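Local coordinates for AvrA (Salmonella typhimurium, PDB 6BE0), which probably acetylates serine and threonine residues of target proteins using acetyl-CoA, as a YopJ-family bacterial effector that binds inositol hexakisphosphate and coenzyme A, at residues Ser111-Val116 with Val127-Val132; Thr137-Phe142 with Pro168-Ala173; Gln198-Asn203 with Tyr231-Phe236. All blocks are in the same frame, centred on the assembly; numbering follows the deposited sequence.

Contact 1: residues Ser111-Val116 with Val127-Val132; sequences SARFLV and VVDFRV
Val127 faces Leu115 in a non-hydrogen-bonded pair, with the methyl Leu115 CD2 4.0 Å from Val127 CB and helix 186-199 packed over both residues. Val128 turns to the other face of the sheet and is bonded twice to Phe114: Val128 N reaches Phe114 O at 2.8 Å, and Phe114 N reaches Val128 O at 3.0 Å. Asp129 returns to the face of Val127. Its CG stands anti to the backbone N (chi1 -164°), and OD1 forms a salt bridge with Arg113 NE at 3.0 Å. Here the acid and the arginine run side by side in the same direction with their flat groups only 16° apart, although OD1 sits 30° out of the guanidinium plane. The second oxygen, OD2, is held by His208 NE2. Phe130, likewise bonded twice, to Ala112, brings its CB to the edge of the Phe114 ring, 3.8 Å from CE1, while its own CD2 rests against Ala112 CB; helix 94-106 packs against both phenylalanine side chains. Arg131 joins the polar patch through a water that accepts from its NH2 and from Arg113 NH2. The face of Ala112, Phe114, Val128 and Phe130 is apolar; the opposite one is apolar at Leu115-Val127 and polar from Arg113-Asp129 to Arg131. The pairing is a classic antiparallel beta hairpin within the mixed sheet of the YopJ acetyltransferase fold, helices packed on both sides.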
# COMPACT_ATOMS: atom_id res chain seq x y z
N SER A 111 -12.18 12.09 3.54
CA SER A 111 -10.94 11.35 3.70
C SER A 111 -11.24 9.86 3.85
O SER A 111 -11.89 9.44 4.81
CB SER A 111 -10.17 11.86 4.91
OG SER A 111 -9.02 11.06 5.16
N ALA A 112 -10.76 9.06 2.90
CA ALA A 112 -11.01 7.63 2.92
C ALA A 112 -9.95 6.87 2.13
O ALA A 112 -9.23 7.45 1.31
CB ALA A 112 -12.39 7.32 2.38
N ARG A 113 -9.85 5.57 2.39
CA ARG A 113 -8.92 4.71 1.68
C ARG A 113 -9.61 3.44 1.21
O ARG A 113 -10.62 3.02 1.78
CB ARG A 113 -7.72 4.34 2.56
CG ARG A 113 -6.79 5.50 2.84
CD ARG A 113 -7.22 6.28 4.06
NE ARG A 113 -6.62 7.61 4.10
CZ ARG A 113 -6.94 8.55 4.99
NH1 ARG A 113 -7.85 8.31 5.92
NH2 ARG A 113 -6.34 9.74 4.94
N PHE A 114 -9.06 2.83 0.16
CA PHE A 114 -9.64 1.64 -0.42
C PHE A 114 -8.57 0.60 -0.73
O PHE A 114 -7.61 0.91 -1.43
CB PHE A 114 -10.39 1.98 -1.71
CG PHE A 114 -11.48 2.99 -1.52
CD1 PHE A 114 -11.22 4.34 -1.68
CD2 PHE A 114 -12.77 2.60 -1.19
CE1 PHE A 114 -12.22 5.28 -1.51
CE2 PHE A 114 -13.77 3.53 -1.02
CZ PHE A 114 -13.49 4.88 -1.18
N LEU A 115 -8.75 -0.61 -0.22
CA LEU A 115 -8.00 -1.76 -0.71
C LEU A 115 -8.80 -2.38 -1.84
O LEU A 115 -9.92 -2.85 -1.63
CB LEU A 115 -7.74 -2.79 0.39
CG LEU A 115 -6.85 -2.38 1.56
CD1 LEU A 115 -6.49 -3.60 2.38
CD2 LEU A 115 -5.59 -1.66 1.09
N VAL A 116 -8.23 -2.37 -3.04
CA VAL A 116 -8.93 -2.83 -4.23
C VAL A 116 -8.19 -3.99 -4.90
O VAL A 116 -7.01 -3.88 -5.22
CB VAL A 116 -9.12 -1.68 -5.25
CG1 VAL A 116 -7.80 -0.98 -5.55
CG2 VAL A 116 -9.78 -2.20 -6.53
N VAL A 127 -3.77 0.02 -3.05
CA VAL A 127 -4.42 0.94 -2.13
C VAL A 127 -4.67 2.28 -2.81
O VAL A 127 -3.82 2.79 -3.55
CB VAL A 127 -3.57 1.16 -0.85
CG1 VAL A 127 -2.22 1.76 -1.18
CG2 VAL A 127 -4.33 2.02 0.15
N VAL A 128 -5.85 2.84 -2.57
CA VAL A 128 -6.24 4.13 -3.13
C VAL A 128 -6.47 5.12 -2.00
O VAL A 128 -7.15 4.80 -1.02
CB VAL A 128 -7.53 4.02 -3.98
CG1 VAL A 128 -7.95 5.40 -4.50
CG2 VAL A 128 -7.32 3.06 -5.13
N ASP A 129 -5.92 6.33 -2.13
CA ASP A 129 -6.19 7.39 -1.17
C ASP A 129 -7.19 8.38 -1.74
O ASP A 129 -7.04 8.85 -2.87
CB ASP A 129 -4.90 8.11 -0.77
CG ASP A 129 -5.06 8.94 0.49
OD1 ASP A 129 -5.90 8.58 1.35
OD2 ASP A 129 -4.34 9.95 0.64
N PHE A 130 -8.21 8.68 -0.95
CA PHE A 130 -9.32 9.54 -1.36
C PHE A 130 -9.36 10.79 -0.48
O PHE A 130 -9.36 10.69 0.74
CB PHE A 130 -10.64 8.77 -1.28
CG PHE A 130 -11.86 9.60 -1.53
CD1 PHE A 130 -12.41 9.70 -2.80
CD2 PHE A 130 -12.47 10.28 -0.49
CE1 PHE A 130 -13.54 10.46 -3.02
CE2 PHE A 130 -13.60 11.04 -0.70
CZ PHE A 130 -14.14 11.13 -1.97
N ARG A 131 -9.39 11.96 -1.12
CA ARG A 131 -9.32 13.23 -0.40
C ARG A 131 -10.06 14.32 -1.16
O ARG A 131 -9.72 14.62 -2.31
CB ARG A 131 -7.85 13.63 -0.20
CG ARG A 131 -7.63 14.92 0.59
CD ARG A 131 -7.51 14.67 2.09
NE ARG A 131 -6.32 13.87 2.42
CZ ARG A 131 -5.12 14.38 2.71
NH1 ARG A 131 -4.93 15.70 2.72
NH2 ARG A 131 -4.12 13.57 3.01
N VAL A 132 -11.08 14.91 -0.54
CA VAL A 132 -11.73 16.08 -1.12
C VAL A 132 -11.06 17.30 -0.52
O VAL A 132 -10.81 17.38 0.68
CB VAL A 132 -13.28 16.12 -0.89
CG1 VAL A 132 -13.90 14.75 -1.10
CG2 VAL A 132 -13.63 16.67 0.48
O HOH W 1 -6.97 11.16 2.34
O HOH W 2 -4.17 10.62 3.25

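Contact 2: residues Thr137-Phe142 with Pro168-Ala173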
# COMPACT_ATOMS: atom_id res chain seq x y z
N THR A 137 -12.26 16.66 -5.98
CA THR A 137 -12.01 15.31 -5.46
C THR A 137 -10.70 14.75 -5.99
O THR A 137 -10.47 14.72 -7.21
CB THR A 137 -13.17 14.36 -5.82
OG1 THR A 137 -14.37 14.81 -5.19
CG2 THR A 137 -12.87 12.93 -5.37
N SER A 138 -9.85 14.29 -5.08
CA SER A 138 -8.56 13.69 -5.45
C SER A 138 -8.56 12.19 -5.18
O SER A 138 -8.90 11.74 -4.08
CB SER A 138 -7.42 14.36 -4.68
OG SER A 138 -6.18 13.75 -4.97
N VAL A 139 -8.17 11.42 -6.19
CA VAL A 139 -8.08 9.97 -6.08
C VAL A 139 -6.71 9.52 -6.56
O VAL A 139 -6.36 9.72 -7.73
CB VAL A 139 -9.18 9.28 -6.91
CG1 VAL A 139 -9.10 7.76 -6.77
CG2 VAL A 139 -10.55 9.78 -6.50
N ILE A 140 -5.93 8.93 -5.67
CA ILE A 140 -4.58 8.47 -6.01
C ILE A 140 -4.42 6.98 -5.75
O ILE A 140 -4.54 6.52 -4.62
CB ILE A 140 -3.51 9.25 -5.23
CG1 ILE A 140 -3.64 10.75 -5.52
CG2 ILE A 140 -2.11 8.76 -5.62
CD1 ILE A 140 -2.70 11.63 -4.73
N LEU A 141 -4.13 6.24 -6.82
CA LEU A 141 -3.89 4.81 -6.74
C LEU A 141 -2.40 4.55 -6.54
O LEU A 141 -1.58 4.95 -7.37
CB LEU A 141 -4.39 4.12 -8.01
CG LEU A 141 -4.09 2.62 -8.17
CD1 LEU A 141 -4.82 1.80 -7.12
CD2 LEU A 141 -4.45 2.16 -9.57
N PHE A 142 -2.06 3.88 -5.44
CA PHE A 142 -0.67 3.55 -5.15
C PHE A 142 -0.38 2.10 -5.48
O PHE A 142 -1.04 1.19 -4.96
CB PHE A 142 -0.34 3.84 -3.69
CG PHE A 142 -0.38 5.30 -3.33
CD1 PHE A 142 -1.56 5.88 -2.89
CD2 PHE A 142 0.75 6.08 -3.44
CE1 PHE A 142 -1.60 7.22 -2.57
CE2 PHE A 142 0.71 7.43 -3.11
CZ PHE A 142 -0.46 8.00 -2.67
N PRO A 168 -18.04 15.36 -10.64
CA PRO A 168 -17.53 16.67 -11.04
C PRO A 168 -16.22 17.01 -10.35
O PRO A 168 -16.02 16.62 -9.19
CB PRO A 168 -18.64 17.63 -10.59
CG PRO A 168 -19.29 16.93 -9.45
CD PRO A 168 -19.23 15.47 -9.77
N ASP A 169 -15.34 17.72 -11.05
CA ASP A 169 -14.05 18.14 -10.50
C ASP A 169 -13.33 17.00 -9.78
O ASP A 169 -12.85 17.17 -8.66
CB ASP A 169 -14.26 19.32 -9.55
CG ASP A 169 -14.82 20.55 -10.25
OD1 ASP A 169 -14.05 21.22 -10.97
OD2 ASP A 169 -16.02 20.83 -10.09
N CYS A 170 -13.26 15.85 -10.44
CA CYS A 170 -12.61 14.67 -9.90
C CYS A 170 -11.32 14.39 -10.65
O CYS A 170 -11.33 14.23 -11.88
CB CYS A 170 -13.55 13.46 -9.98
SG CYS A 170 -12.90 11.95 -9.24
N TYR A 171 -10.21 14.33 -9.92
CA TYR A 171 -8.89 14.17 -10.53
C TYR A 171 -8.21 12.89 -10.05
O TYR A 171 -8.17 12.60 -8.86
CB TYR A 171 -8.01 15.38 -10.20
CG TYR A 171 -8.60 16.69 -10.67
CD1 TYR A 171 -9.44 17.43 -9.86
CD2 TYR A 171 -8.32 17.18 -11.94
CE1 TYR A 171 -9.99 18.62 -10.29
CE2 TYR A 171 -8.86 18.37 -12.38
CZ TYR A 171 -9.70 19.09 -11.56
OH TYR A 171 -10.24 20.28 -11.99
N PHE A 172 -7.68 12.13 -11.01
CA PHE A 172 -7.09 10.82 -10.73
C PHE A 172 -5.61 10.77 -11.09
O PHE A 172 -5.17 11.38 -12.07
CB PHE A 172 -7.85 9.73 -11.48
CG PHE A 172 -7.17 8.38 -11.44
CD1 PHE A 172 -6.38 7.96 -12.49
CD2 PHE A 172 -7.32 7.55 -10.34
CE1 PHE A 172 -5.75 6.73 -12.45
CE2 PHE A 172 -6.70 6.32 -10.29
CZ PHE A 172 -5.91 5.91 -11.35
N ALA A 173 -4.85 10.03 -10.29
CA ALA A 173 -3.43 9.82 -10.55
C ALA A 173 -3.01 8.45 -10.03
O ALA A 173 -3.52 7.96 -9.03
CB ALA A 173 -2.60 10.91 -9.89
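Tyr171 is held by two bonds to the strand 137-142: Tyr171 N gives its hydrogen to Thr137 O at 2.8 Å in an almost straight bond (173°), and Tyr171 O accepts from Val139 N at 2.9 Å. The same staggered pattern of a parallel ladder continues with Ala173 N to Val139 O and Ala173 O to Leu141 N, and it starts at Thr137 N, which is bonded to Asp169 O at 2.8 Å just before the strand proper begins. CA-H...O contacts fill in between, the shortest from Ile140 CA to Ala173 O at 3.2 Å. Apolar contacts form the second group. Phe172 has CG anti to the backbone N (chi1 170°), and the ring meets Val139 CG1 at its edge and in its plane, 4.0 Å from CD2; Leu141 CB lies 3.9 Å from CE2 of the same ring. Nearer the start of the strands, Cys170 SG touches Thr137 CG2 at 4.0 Å and also approaches Val139 CG2. Helix 151-164, the crossover of this beta-alpha-beta unit, packs on Cys170 and Phe172. On the other face Ser138 OG is taken up by His208 and Asn211 of helix 205-212. The chemistry therefore splits the work: the main-chain ladder fixes the register at this edge strand, while sulphur, methyl and ring contacts join the strands on the face where Cys170 and Phe172 also meet the connecting helix.

Contact 3: residues Gln198-Asn203 with Tyr231-Phe236; sequences QLEFMN and YLPVSF
Glu200 meets Ser235 through a very short hydrogen bond, with Ser235 OG donating to Glu200 OE2 at 2.5 Å. The glutamate chain bends at chi2 (-72°), which places CD, and with it the carboxylate, beside the serine. Around this bond the packing is close: Glu200 CG lies 3.6 Å from Pro233 CG, the two side chains sliding past each other in opposite directions. Glu200 CG also meets the edge of the Phe236 ring in its plane, 3.8 Å from Phe236 CE1. The other carboxylate oxygen, OE1, is held from within the same segment by Asn203 ND2 at 2.8 Å, which comes in on the syn side but 31° out of the carboxylate plane. On the exposed side, at Asn203, the contact loosens. Asn203 O and Tyr231 O, both acceptors, stand 4.0 Å apart, and a water bridges them as donor, 2.8 Å from Asn203 O and farther from Tyr231 O. Leu199 touches the bound inositol hexakisphosphate, and Lys196, one of the residues that bind it, packs against Ser235. With a donor on each oxygen, the Glu200 carboxylate is probably ionised, tying the end of helix 186-199 to the loop 231-236 beside the phosphate site.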
# COMPACT_ATOMS: atom_id res chain seq x y z
N GLN A 198 -3.26 7.49 6.50
CA GLN A 198 -4.00 8.18 7.55
C GLN A 198 -3.06 8.96 8.47
O GLN A 198 -3.29 10.13 8.75
CB GLN A 198 -4.83 7.18 8.37
CG GLN A 198 -5.22 7.65 9.77
CD GLN A 198 -5.98 8.96 9.75
OE1 GLN A 198 -6.54 9.36 8.73
NE2 GLN A 198 -6.01 9.64 10.89
N LEU A 199 -2.01 8.30 8.92
CA LEU A 199 -1.08 8.88 9.89
C LEU A 199 -0.27 10.02 9.29
O LEU A 199 0.15 10.93 10.00
CB LEU A 199 -0.15 7.80 10.43
CG LEU A 199 -0.85 6.65 11.16
CD1 LEU A 199 0.07 5.45 11.29
CD2 LEU A 199 -1.33 7.11 12.53
N GLU A 200 -0.05 9.97 7.98
CA GLU A 200 0.73 10.99 7.28
C GLU A 200 -0.18 11.94 6.53
O GLU A 200 0.17 12.44 5.46
CB GLU A 200 1.72 10.33 6.31
CG GLU A 200 2.67 9.33 6.94
CD GLU A 200 3.73 9.98 7.81
OE1 GLU A 200 3.71 11.23 7.95
OE2 GLU A 200 4.59 9.25 8.34
N PHE A 201 -1.36 12.19 7.10
CA PHE A 201 -2.39 13.01 6.46
C PHE A 201 -1.84 14.35 5.97
O PHE A 201 -1.96 14.67 4.79
CB PHE A 201 -3.54 13.25 7.43
CG PHE A 201 -4.69 14.02 6.83
CD1 PHE A 201 -4.68 15.41 6.82
CD2 PHE A 201 -5.77 13.36 6.28
CE1 PHE A 201 -5.73 16.11 6.26
CE2 PHE A 201 -6.82 14.06 5.73
CZ PHE A 201 -6.80 15.44 5.72
N MET A 202 -1.25 15.13 6.87
CA MET A 202 -0.74 16.45 6.52
C MET A 202 0.41 16.37 5.52
O MET A 202 0.50 17.19 4.61
CB MET A 202 -0.27 17.18 7.78
CG MET A 202 -1.37 17.47 8.79
SD MET A 202 -2.76 18.42 8.12
CE MET A 202 -1.92 19.84 7.41
N ASN A 203 1.28 15.37 5.68
CA ASN A 203 2.42 15.20 4.78
C ASN A 203 2.00 14.84 3.36
O ASN A 203 2.81 14.90 2.43
CB ASN A 203 3.37 14.13 5.31
CG ASN A 203 4.23 14.62 6.46
OD1 ASN A 203 4.45 15.82 6.62
ND2 ASN A 203 4.75 13.69 7.25
N TYR A 231 7.67 13.39 -2.95
CA TYR A 231 6.38 13.72 -2.35
C TYR A 231 6.14 12.99 -1.03
O TYR A 231 5.66 13.59 -0.06
CB TYR A 231 5.23 13.37 -3.31
CG TYR A 231 4.99 14.39 -4.40
CD1 TYR A 231 4.25 15.54 -4.15
CD2 TYR A 231 5.47 14.19 -5.69
CE1 TYR A 231 4.02 16.47 -5.14
CE2 TYR A 231 5.24 15.12 -6.69
CZ TYR A 231 4.51 16.25 -6.41
OH TYR A 231 4.28 17.18 -7.40
N LEU A 232 6.48 11.71 -0.99
CA LEU A 232 6.04 10.83 0.10
C LEU A 232 7.01 10.79 1.28
O LEU A 232 8.22 10.92 1.09
CB LEU A 232 5.81 9.42 -0.45
CG LEU A 232 4.83 9.36 -1.62
CD1 LEU A 232 4.73 7.95 -2.18
CD2 LEU A 232 3.45 9.87 -1.21
N PRO A 233 6.48 10.59 2.49
CA PRO A 233 7.28 10.58 3.72
C PRO A 233 8.02 9.26 3.94
O PRO A 233 7.77 8.29 3.24
CB PRO A 233 6.24 10.83 4.81
CG PRO A 233 5.01 10.19 4.29
CD PRO A 233 5.04 10.40 2.79
N VAL A 234 8.90 9.24 4.93
CA VAL A 234 9.79 8.11 5.18
C VAL A 234 9.02 6.85 5.58
O VAL A 234 9.42 5.74 5.23
CB VAL A 234 10.82 8.44 6.28
CG1 VAL A 234 11.80 7.29 6.48
CG2 VAL A 234 11.56 9.72 5.95
N SER A 235 7.93 7.03 6.31
CA SER A 235 7.18 5.90 6.88
C SER A 235 6.62 4.96 5.82
O SER A 235 6.24 3.83 6.12
CB SER A 235 6.05 6.43 7.76
OG SER A 235 5.14 7.21 7.01
N PHE A 236 6.56 5.43 4.57
CA PHE A 236 6.05 4.62 3.47
C PHE A 236 7.06 3.56 3.01
O PHE A 236 6.69 2.58 2.37
CB PHE A 236 5.68 5.51 2.29
CG PHE A 236 4.32 6.13 2.40
CD1 PHE A 236 3.92 6.76 3.57
CD2 PHE A 236 3.43 6.09 1.34
CE1 PHE A 236 2.67 7.33 3.68
CE2 PHE A 236 2.18 6.65 1.44
CZ PHE A 236 1.80 7.28 2.61
O HOH W 3 2.73 14.99 -0.33
O HOH W 4 5.63 13.76 2.35

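Overall arrangement
Contacts 1 and 2 belong to one mixed sheet and share a border: strands 125-133 and 136-143 are neighbours, joined where Arg131 O meets Ser138 N and Val127 O meets Phe142 N. Both are buried, yet contact 1 holds an ionic, watered patch on one face of the central strands, whereas contact 2, farther from the chain's centre, relies on main-chain bonds and apolar packing at an edge strand. His208 serves the polar residues of both, bonding Asp129 and Ser138. Contact 3 is a surface contact between a helix end and a loop, built from side chains and water; it touches contact 1 where Arg131 bonds Phe201 O, and it lies beside the inositol hexakisphosphate site.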